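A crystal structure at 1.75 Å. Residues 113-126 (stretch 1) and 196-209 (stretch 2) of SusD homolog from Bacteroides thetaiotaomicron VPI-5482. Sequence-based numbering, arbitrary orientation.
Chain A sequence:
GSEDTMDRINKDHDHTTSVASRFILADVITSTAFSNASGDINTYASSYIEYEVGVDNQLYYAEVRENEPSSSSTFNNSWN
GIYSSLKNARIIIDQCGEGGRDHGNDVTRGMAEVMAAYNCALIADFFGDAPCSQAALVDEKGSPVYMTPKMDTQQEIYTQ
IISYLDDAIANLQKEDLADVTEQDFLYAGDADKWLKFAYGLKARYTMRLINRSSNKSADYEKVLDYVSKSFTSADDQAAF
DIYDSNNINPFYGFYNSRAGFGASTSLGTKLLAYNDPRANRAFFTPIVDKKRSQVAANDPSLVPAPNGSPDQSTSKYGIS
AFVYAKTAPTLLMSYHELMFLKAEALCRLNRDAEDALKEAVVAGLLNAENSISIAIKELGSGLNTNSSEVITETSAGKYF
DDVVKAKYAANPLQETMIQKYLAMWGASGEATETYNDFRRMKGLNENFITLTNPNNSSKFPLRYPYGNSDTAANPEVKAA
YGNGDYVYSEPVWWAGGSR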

ATOM      1  N   GLU A 113     -11.804  15.674  -0.760  1.00 27.05           N
ATOM      2  CA  GLU A 113     -12.518  14.779  -1.690  1.00 27.14           C
ATOM      3  C   GLU A 113     -11.586  13.654  -2.114  1.00 28.30           C
ATOM      4  O   GLU A 113     -11.980  12.489  -2.204  1.00 28.38           O
ATOM      5  CB  GLU A 113     -13.073  15.552  -2.896  1.00 28.32           C
ATOM      6  CG  GLU A 113     -14.351  16.299  -2.515  1.00 28.11           C
ATOM      7  CD  GLU A 113     -14.783  17.407  -3.476  1.00 31.50           C
ATOM      8  OE1 GLU A 113     -13.937  17.926  -4.225  1.00 28.92           O
ATOM      9  OE2 GLU A 113     -15.979  17.798  -3.429  1.00 30.63           O
ATOM     10  N   VAL A 114     -10.329  14.006  -2.286  1.00 27.32           N
ATOM     11  CA  VAL A 114      -9.301  13.018  -2.608  1.00 28.41           C
ATOM     12  C   VAL A 114      -9.117  12.049  -1.410  1.00 29.59           C
ATOM     13  O   VAL A 114      -8.998  10.832  -1.561  1.00 28.93           O
ATOM     14  CB  VAL A 114      -7.950  13.688  -2.994  1.00 26.81           C
ATOM     15  CG1 VAL A 114      -6.795  12.614  -3.100  1.00 26.43           C
ATOM     16  CG2 VAL A 114      -8.099  14.474  -4.304  1.00 28.33           C
HETATM   17  N   MSE A 115      -9.130  12.585  -0.201  1.00 28.81           N
HETATM   18  CA  MSE A 115      -8.940  11.700   0.955  1.00 28.65           C
HETATM   19  C   MSE A 115     -10.161  10.838   1.144  1.00 29.74           C
HETATM   20  O   MSE A 115     -10.063   9.717   1.642  1.00 31.34           O
HETATM   21  CB  MSE A 115      -8.661  12.463   2.249  1.00 28.03           C
HETATM   22  CG  MSE A 115      -7.365  13.243   2.276  1.00 27.01           C
HETATM   23 SE   MSE A 115      -5.936  11.997   2.515  0.75 26.25          SE
HETATM   24  CE  MSE A 115      -5.295  11.762   0.745  1.00 27.45           C
ATOM     25  N   ALA A 116     -11.311  11.360   0.740  1.00 29.33           N
ATOM     26  CA  ALA A 116     -12.577  10.602   0.900  1.00 28.52           C
ATOM     27  C   ALA A 116     -12.505   9.400  -0.054  1.00 29.26           C
ATOM     28  O   ALA A 116     -12.853   8.278   0.291  1.00 29.83           O
ATOM     29  CB  ALA A 116     -13.787  11.463   0.597  1.00 28.92           C
ATOM     30  N   ALA A 117     -12.037   9.680  -1.262  1.00 29.78           N
ATOM     31  CA  ALA A 117     -11.921   8.668  -2.299  1.00 27.94           C
ATOM     32  C   ALA A 117     -10.970   7.594  -1.833  1.00 28.92           C
ATOM     33  O   ALA A 117     -11.216   6.400  -1.986  1.00 28.89           O
ATOM     34  CB  ALA A 117     -11.418   9.285  -3.622  1.00 26.96           C
ATOM     35  N   TYR A 118      -9.883   8.046  -1.242  1.00 28.62           N
ATOM     36  CA  TYR A 118      -8.808   7.143  -0.832  1.00 27.91           C
ATOM     37  C   TYR A 118      -9.288   6.176   0.216  1.00 29.69           C
ATOM     38  O   TYR A 118      -9.002   4.982   0.163  1.00 29.44           O
ATOM     39  CB  TYR A 118      -7.581   7.929  -0.337  1.00 29.01           C
ATOM     40  CG  TYR A 118      -6.309   7.126  -0.336  1.00 26.69           C
ATOM     41  CD1 TYR A 118      -6.041   6.215   0.676  1.00 32.27           C
ATOM     42  CD2 TYR A 118      -5.370   7.290  -1.328  1.00 27.56           C
ATOM     43  CE1 TYR A 118      -4.864   5.465   0.692  1.00 30.06           C
ATOM     44  CE2 TYR A 118      -4.199   6.559  -1.317  1.00 29.38           C
ATOM     45  CZ  TYR A 118      -3.944   5.654  -0.296  1.00 29.41           C
ATOM     46  OH  TYR A 118      -2.764   4.926  -0.300  1.00 30.92           O
ATOM     47  N   ASN A 119     -10.048   6.708   1.159  1.00 28.68           N
ATOM     48  CA  ASN A 119     -10.556   5.891   2.266  1.00 28.59           C
ATOM     49  C   ASN A 119     -11.687   4.981   1.836  1.00 28.63           C
ATOM     50  O   ASN A 119     -11.806   3.845   2.314  1.00 27.60           O
ATOM     51  CB  ASN A 119     -10.922   6.757   3.459  1.00 27.33           C
ATOM     52  CG  ASN A 119      -9.685   7.244   4.190  1.00 28.22           C
ATOM     53  OD1 ASN A 119      -8.999   6.468   4.860  1.00 29.33           O
ATOM     54  ND2 ASN A 119      -9.368   8.518   4.028  1.00 26.85           N
ATOM     55  N   CYS A 120     -12.480   5.450   0.885  1.00 28.14           N
ATOM     56  CA  CYS A 120     -13.546   4.596   0.354  1.00 28.53           C
ATOM     57  C   CYS A 120     -12.944   3.407  -0.333  1.00 29.39           C
ATOM     58  O   CYS A 120     -13.463   2.290  -0.276  1.00 30.48           O
ATOM     59  CB  CYS A 120     -14.437   5.338  -0.641  1.00 29.57           C
ATOM     60  SG  CYS A 120     -15.599   6.511   0.153  1.00 31.35           S
ATOM     61  N   ALA A 121     -11.831   3.652  -0.985  1.00 30.05           N
ATOM     62  CA  ALA A 121     -11.130   2.589  -1.730  1.00 29.97           C
ATOM     63  C   ALA A 121     -10.579   1.550  -0.772  1.00 30.37           C
ATOM     64  O   ALA A 121     -10.624   0.344  -1.035  1.00 30.75           O
ATOM     65  CB  ALA A 121     -10.007   3.181  -2.561  1.00 28.54           C
ATOM     66  N   LEU A 122     -10.041   2.012   0.346  1.00 29.58           N
ATOM     67  CA  LEU A 122      -9.489   1.052   1.349  1.00 30.03           C
ATOM     68  C   LEU A 122     -10.629   0.178   1.834  1.00 30.83           C
ATOM     69  O   LEU A 122     -10.521  -1.030   2.008  1.00 31.06           O
ATOM     70  CB  LEU A 122      -8.783   1.787   2.510  1.00 30.70           C
ATOM     71  CG  LEU A 122      -7.438   2.449   2.191  1.00 29.71           C
ATOM     72  CD1 LEU A 122      -7.004   3.391   3.326  1.00 31.01           C
ATOM     73  CD2 LEU A 122      -6.357   1.405   1.892  1.00 28.46           C
ATOM     74  N   ILE A 123     -11.775   0.798   1.997  1.00 30.14           N
ATOM     75  CA  ILE A 123     -12.933   0.046   2.462  1.00 29.19           C
ATOM     76  C   ILE A 123     -13.293  -1.014   1.427  1.00 28.43           C
ATOM     77  O   ILE A 123     -13.473  -2.215   1.713  1.00 29.62           O
ATOM     78  CB  ILE A 123     -14.179   0.952   2.689  1.00 29.64           C
ATOM     79  CG1 ILE A 123     -14.013   1.827   3.938  1.00 32.42           C
ATOM     80  CG2 ILE A 123     -15.419   0.109   2.899  1.00 30.71           C
ATOM     81  CD1 ILE A 123     -15.142   2.834   4.135  1.00 31.26           C
ATOM     82  N   ALA A 124     -13.458  -0.528   0.214  1.00 27.78           N
ATOM     83  CA  ALA A 124     -13.918  -1.380  -0.874  1.00 28.26           C
ATOM     84  C   ALA A 124     -12.911  -2.463  -1.172  1.00 27.94           C
ATOM     85  O   ALA A 124     -13.256  -3.603  -1.361  1.00 29.00           O
ATOM     86  CB  ALA A 124     -14.253  -0.548  -2.142  1.00 28.07           C
ATOM     87  N   ASP A 125     -11.647  -2.104  -1.200  1.00 27.22           N
ATOM     88  CA  ASP A 125     -10.589  -3.074  -1.575  1.00 25.79           C
ATOM     89  C   ASP A 125     -10.394  -4.193  -0.567  1.00 28.97           C
ATOM     90  O   ASP A 125     -10.196  -5.391  -0.926  1.00 29.85           O
ATOM     91  CB  ASP A 125      -9.273  -2.369  -1.814  1.00 26.73           C
ATOM     92  CG  ASP A 125      -9.304  -1.570  -3.054  1.00 29.41           C
ATOM     93  OD1 ASP A 125     -10.191  -1.801  -3.915  1.00 26.68           O
ATOM     94  OD2 ASP A 125      -8.449  -0.670  -3.147  1.00 27.40           O
ATOM     95  N   PHE A 126     -10.513  -3.819   0.704  1.00 28.95           N
ATOM     96  CA  PHE A 126     -10.197  -4.765   1.768  1.00 27.82           C
ATOM     97  C   PHE A 126     -11.372  -5.521   2.270  1.00 29.99           C
ATOM     98  O   PHE A 126     -11.240  -6.688   2.586  1.00 30.34           O
ATOM     99  CB  PHE A 126      -9.357  -4.104   2.875  1.00 27.56           C
ATOM    100  CG  PHE A 126      -7.988  -3.903   2.431  1.00 28.84           C
ATOM    101  CD1 PHE A 126      -7.657  -2.811   1.633  1.00 31.48           C
ATOM    102  CD2 PHE A 126      -7.048  -4.875   2.654  1.00 31.46           C
ATOM    103  CE1 PHE A 126      -6.427  -2.709   1.118  1.00 29.61           C
ATOM    104  CE2 PHE A 126      -5.808  -4.755   2.177  1.00 31.44           C
ATOM    105  CZ  PHE A 126      -5.490  -3.691   1.389  1.00 29.28           C
ATOM    106  N   LYS A 196      -2.334  16.145  -9.588  1.00 30.01           N
ATOM    107  CA  LYS A 196      -1.536  15.009 -10.119  1.00 29.48           C
ATOM    108  C   LYS A 196      -1.830  13.721  -9.359  1.00 29.13           C
ATOM    109  O   LYS A 196      -1.923  12.633  -9.934  1.00 30.68           O
ATOM    110  CB  LYS A 196      -0.047  15.302 -10.067  1.00 30.38           C
ATOM    111  CG  LYS A 196       0.401  16.291 -11.068  1.00 29.91           C
ATOM    112  CD  LYS A 196       1.881  16.513 -10.968  1.00 32.47           C
ATOM    113  CE  LYS A 196       2.365  17.418 -12.054  1.00 35.60           C
ATOM    114  NZ  LYS A 196       3.771  17.827 -11.772  1.00 35.40           N
ATOM    115  N   PHE A 197      -1.951  13.873  -8.050  1.00 27.55           N
ATOM    116  CA  PHE A 197      -2.266  12.767  -7.133  1.00 27.75           C
ATOM    117  C   PHE A 197      -3.657  12.226  -7.499  1.00 28.68           C
ATOM    118  O   PHE A 197      -3.864  11.012  -7.639  1.00 27.68           O
ATOM    119  CB  PHE A 197      -2.164  13.255  -5.666  1.00 27.75           C
ATOM    120  CG  PHE A 197      -2.500  12.230  -4.607  1.00 28.05           C
ATOM    121  CD1 PHE A 197      -2.293  10.857  -4.803  1.00 26.80           C
ATOM    122  CD2 PHE A 197      -2.937  12.662  -3.355  1.00 28.02           C
ATOM    123  CE1 PHE A 197      -2.614   9.922  -3.786  1.00 21.67           C
ATOM    124  CE2 PHE A 197      -3.230  11.751  -2.340  1.00 29.60           C
ATOM    125  CZ  PHE A 197      -3.026  10.389  -2.553  1.00 26.10           C
ATOM    126  N   ALA A 198      -4.613  13.121  -7.718  1.00 30.50           N
ATOM    127  CA  ALA A 198      -5.989  12.661  -8.080  1.00 28.23           C
ATOM    128  C   ALA A 198      -5.972  11.820  -9.376  1.00 27.79           C
ATOM    129  O   ALA A 198      -6.627  10.799  -9.484  1.00 26.91           O
ATOM    130  CB  ALA A 198      -6.948  13.851  -8.237  1.00 27.47           C
ATOM    131  N   TYR A 199      -5.206  12.258 -10.360  1.00 28.16           N
ATOM    132  CA  TYR A 199      -5.099  11.521 -11.637  1.00 27.99           C
ATOM    133  C   TYR A 199      -4.380  10.220 -11.454  1.00 27.22           C
ATOM    134  O   TYR A 199      -4.655   9.240 -12.130  1.00 30.19           O
ATOM    135  CB  TYR A 199      -4.404  12.337 -12.742  1.00 27.65           C
ATOM    136  CG  TYR A 199      -5.372  13.250 -13.433  1.00 28.96           C
ATOM    137  CD1 TYR A 199      -6.381  12.737 -14.251  1.00 29.52           C
ATOM    138  CD2 TYR A 199      -5.303  14.618 -13.259  1.00 31.46           C
ATOM    139  CE1 TYR A 199      -7.286  13.556 -14.860  1.00 33.68           C
ATOM    140  CE2 TYR A 199      -6.206  15.465 -13.895  1.00 31.98           C
ATOM    141  CZ  TYR A 199      -7.190  14.926 -14.683  1.00 34.52           C
ATOM    142  OH  TYR A 199      -8.078  15.774 -15.300  1.00 36.52           O
ATOM    143  N   GLY A 200      -3.446  10.220 -10.519  1.00 27.91           N
ATOM    144  CA  GLY A 200      -2.661   9.016 -10.222  1.00 27.52           C
ATOM    145  C   GLY A 200      -3.585   8.007  -9.663  1.00 26.38           C
ATOM    146  O   GLY A 200      -3.527   6.803 -10.033  1.00 28.96           O
ATOM    147  N   LEU A 201      -4.525   8.494  -8.836  1.00 26.85           N
ATOM    148  CA  LEU A 201      -5.504   7.570  -8.193  1.00 27.62           C
ATOM    149  C   LEU A 201      -6.514   7.047  -9.227  1.00 27.66           C
ATOM    150  O   LEU A 201      -6.947   5.889  -9.196  1.00 28.85           O
ATOM    151  CB  LEU A 201      -6.200   8.229  -6.995  1.00 29.48           C
ATOM    152  CG  LEU A 201      -5.354   8.481  -5.743  1.00 30.37           C
ATOM    153  CD1 LEU A 201      -6.173   9.268  -4.710  1.00 24.61           C
ATOM    154  CD2 LEU A 201      -4.842   7.173  -5.163  1.00 26.23           C
ATOM    155  N   LYS A 202      -6.874   7.906 -10.173  1.00 28.93           N
ATOM    156  CA  LYS A 202      -7.729   7.470 -11.256  1.00 29.20           C
ATOM    157  C   LYS A 202      -7.056   6.353 -12.036  1.00 28.16           C
ATOM    158  O   LYS A 202      -7.693   5.428 -12.497  1.00 30.00           O
ATOM    159  CB  LYS A 202      -8.147   8.618 -12.196  1.00 29.91           C
ATOM    160  CG  LYS A 202      -9.235   9.510 -11.548  1.00 30.40           C
ATOM    161  CD  LYS A 202      -9.936  10.470 -12.487  1.00 34.95           C
ATOM    162  CE  LYS A 202     -10.948   9.756 -13.314  1.00 42.66           C
ATOM    163  NZ  LYS A 202     -11.798  10.678 -14.084  1.00 39.12           N
ATOM    164  N   ALA A 203      -5.756   6.416 -12.164  1.00 29.15           N
ATOM    165  CA  ALA A 203      -5.036   5.359 -12.875  1.00 29.24           C
ATOM    166  C   ALA A 203      -5.091   4.091 -12.038  1.00 31.10           C
ATOM    167  O   ALA A 203      -5.439   3.006 -12.523  1.00 30.17           O
ATOM    168  CB  ALA A 203      -3.613   5.765 -13.161  1.00 27.14           C
ATOM    169  N   ARG A 204      -4.758   4.223 -10.754  1.00 32.43           N
ATOM    170  CA  ARG A 204      -4.737   3.052  -9.859  1.00 30.47           C
ATOM    171  C   ARG A 204      -6.068   2.347  -9.862  1.00 29.41           C
ATOM    172  O   ARG A 204      -6.168   1.117  -9.950  1.00 30.83           O
ATOM    173  CB  ARG A 204      -4.408   3.475  -8.416  1.00 30.62           C
ATOM    174  CG  ARG A 204      -4.638   2.380  -7.368  1.00 27.58           C
ATOM    175  CD  ARG A 204      -4.432   2.916  -5.932  1.00 29.60           C
ATOM    176  NE  ARG A 204      -3.022   3.050  -5.512  1.00 31.20           N
ATOM    177  CZ  ARG A 204      -2.671   3.382  -4.273  1.00 33.63           C
ATOM    178  NH1 ARG A 204      -3.600   3.644  -3.363  1.00 35.94           N
ATOM    179  NH2 ARG A 204      -1.412   3.418  -3.924  1.00 35.06           N
ATOM    180  N   TYR A 205      -7.115   3.139  -9.796  1.00 28.16           N
ATOM    181  CA  TYR A 205      -8.483   2.594  -9.629  1.00 29.42           C
ATOM    182  C   TYR A 205      -9.084   2.091 -10.932  1.00 30.85           C
ATOM    183  O   TYR A 205      -9.909   1.189 -10.932  1.00 30.60           O
ATOM    184  CB  TYR A 205      -9.429   3.587  -8.953  1.00 30.61           C
ATOM    185  CG  TYR A 205      -8.952   4.060  -7.586  1.00 31.39           C
ATOM    186  CD1 TYR A 205      -8.381   3.181  -6.664  1.00 32.29           C
ATOM    187  CD2 TYR A 205      -9.136   5.376  -7.194  1.00 29.55           C
ATOM    188  CE1 TYR A 205      -7.959   3.637  -5.419  1.00 29.16           C
ATOM    189  CE2 TYR A 205      -8.741   5.836  -5.943  1.00 27.15           C
ATOM    190  CZ  TYR A 205      -8.140   4.982  -5.068  1.00 32.66           C
ATOM    191  OH  TYR A 205      -7.743   5.485  -3.846  1.00 29.83           O
ATOM    192  N   THR A 206      -8.637   2.674 -12.042  1.00 31.10           N
ATOM    193  CA  THR A 206      -9.063   2.199 -13.352  1.00 29.96           C
ATOM    194  C   THR A 206      -8.495   0.796 -13.575  1.00 29.57           C
ATOM    195  O   THR A 206      -9.210  -0.149 -13.972  1.00 29.35           O
ATOM    196  CB  THR A 206      -8.676   3.174 -14.483  1.00 31.34           C
ATOM    197  OG1 THR A 206      -9.348   4.429 -14.254  1.00 29.80           O
ATOM    198  CG2 THR A 206      -9.074   2.598 -15.869  1.00 28.46           C
HETATM  199  N   MSE A 207      -7.212   0.647 -13.292  1.00 26.90           N
HETATM  200  CA  MSE A 207      -6.580  -0.666 -13.467  1.00 28.20           C
HETATM  201  C   MSE A 207      -7.172  -1.652 -12.471  1.00 29.33           C
HETATM  202  O   MSE A 207      -7.332  -2.844 -12.755  1.00 29.63           O
HETATM  203  CB  MSE A 207      -5.063  -0.580 -13.315  1.00 30.00           C
HETATM  204  CG  MSE A 207      -4.398  -1.901 -13.649  1.00 33.12           C
HETATM  205 SE   MSE A 207      -4.447  -2.299 -15.501  0.75 24.49          SE
HETATM  206  CE  MSE A 207      -3.047  -1.089 -15.788  1.00 23.62           C
ATOM    207  N   ARG A 208      -7.549  -1.150 -11.298  1.00 28.42           N
ATOM    208  CA  ARG A 208      -8.107  -2.049 -10.258  1.00 26.96           C
ATOM    209  C   ARG A 208      -9.304  -2.841 -10.737  1.00 28.18           C
ATOM    210  O   ARG A 208      -9.482  -4.025 -10.400  1.00 29.53           O
ATOM    211  CB  ARG A 208      -8.535  -1.251  -9.031  1.00 27.93           C
ATOM    212  CG  ARG A 208      -9.101  -2.153  -7.933  1.00 24.40           C
ATOM    213  CD  ARG A 208      -8.001  -2.653  -7.003  1.00 30.40           C
ATOM    214  NE  ARG A 208      -7.688  -1.595  -6.040  1.00 30.71           N
ATOM    215  CZ  ARG A 208      -6.527  -0.960  -5.919  1.00 27.78           C
ATOM    216  NH1 ARG A 208      -5.476  -1.306  -6.628  1.00 30.84           N
ATOM    217  NH2 ARG A 208      -6.397  -0.023  -5.000  1.00 29.95           N
ATOM    218  N   LEU A 209     -10.138  -2.181 -11.547  1.00 28.91           N
ATOM    219  CA  LEU A 209     -11.438  -2.761 -11.951  1.00 28.74           C
ATOM    220  C   LEU A 209     -11.449  -3.406 -13.331  1.00 27.81           C
ATOM    221  O   LEU A 209     -12.486  -3.735 -13.874  1.00 27.30           O
ATOM    222  CB  LEU A 209     -12.516  -1.702 -11.935  1.00 30.51           C
ATOM    223  CG  LEU A 209     -12.741  -0.877 -10.674  1.00 36.57           C
ATOM    224  CD1 LEU A 209     -14.037  -0.090 -10.840  1.00 35.05           C
ATOM    225  CD2 LEU A 209     -12.776  -1.704  -9.421  1.00 36.00           C
TER

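The two stretches are helices that run in nearly the same direction, their axes inclined by 24° and 10.8 Å apart at closest approach. Their backbones are nearest at the N-terminal end, where the CA atoms of Val114 and Ala198 lie 6.4 Å apart; by Asp125 and Arg208 the CA–CA distance has grown to 9.1 Å. The contact is apolar and partly aromatic along most of its length and ends in a salt bridge. Together the stretches bury 470 Å² against each other.

Glu113 takes no part, and the contact opens with Val114, whose CA-to-CB bond points toward the second helix. With chi1 in the t well, its two methyl groups reach different neighbours: CG1 lies 3.7 Å from Phe197 CE2 and 3.8 Å from Leu201 CD1, while CG2 lies 4.1 Å from Ala198 CB. A compact branched residue facing an alanine suits the short backbone separation here. Met115, present as selenomethionine, starts away from the partner helix, but its flexible chain bends back so that CE comes within 3.7 Å of Phe197 CE2, at the edge of the ring and near its plane. Its neighbour Ala116 is out of reach.

Ala117 points toward stretch 2 and contributes little area; its carbonyl O lies 4.0 Å from Tyr205 OH. Tyr118 has the largest area covered by the other stretch. Its CA-to-CB bond points sideways, yet the t rotamer carries the ring into a hole formed by Phe197, Leu201, Arg204 and Tyr205. Its CD2 packs 3.9 Å from Leu201 CD2 and 4.1 Å from Phe197 CZ, so the hydrocarbon part of the ring meets apolar groups. The hydroxyl at its tip accepts a weak but nearly straight hydrogen bond from Arg204, whose chain runs out with chi1 and chi2 in t and turns at chi3 (m), with NH1 3.4 Å from Tyr118 OH. A tyrosine thus combines apolar packing with a polar end that can meet the guanidinium.

Asn119 faces away from the partner and instead turns back on its own helix, ND2 donating to Met115 O at 2.8 Å. Cys120 also makes no contact across the pair. At Ala121 the small side chain again points toward stretch 2, leaving room for the Tyr205 ring: Ala121 CB is 3.5 Å from both CE1 and OH of Tyr205. The Tyr205 hydroxyl also lies 3.6 Å from Tyr118 CA, close against the backbone of the first helix.

After Leu122, Ile123 and Ala124, none of which touches the second stretch, Asp125 closes the contact with a buried salt bridge to Arg208. Asp125 OD2 is 2.8 Å from Arg208 NH2, and NE adds weak hydrogen bonds to OD1 at 3.3 Å and OD2 at 3.1 Å. The carboxylate meets the guanidinium at its edge, where the N–H groups project. Arg208 is long enough to span the wider gap, and the opposite charges compensate each other within the buried setting.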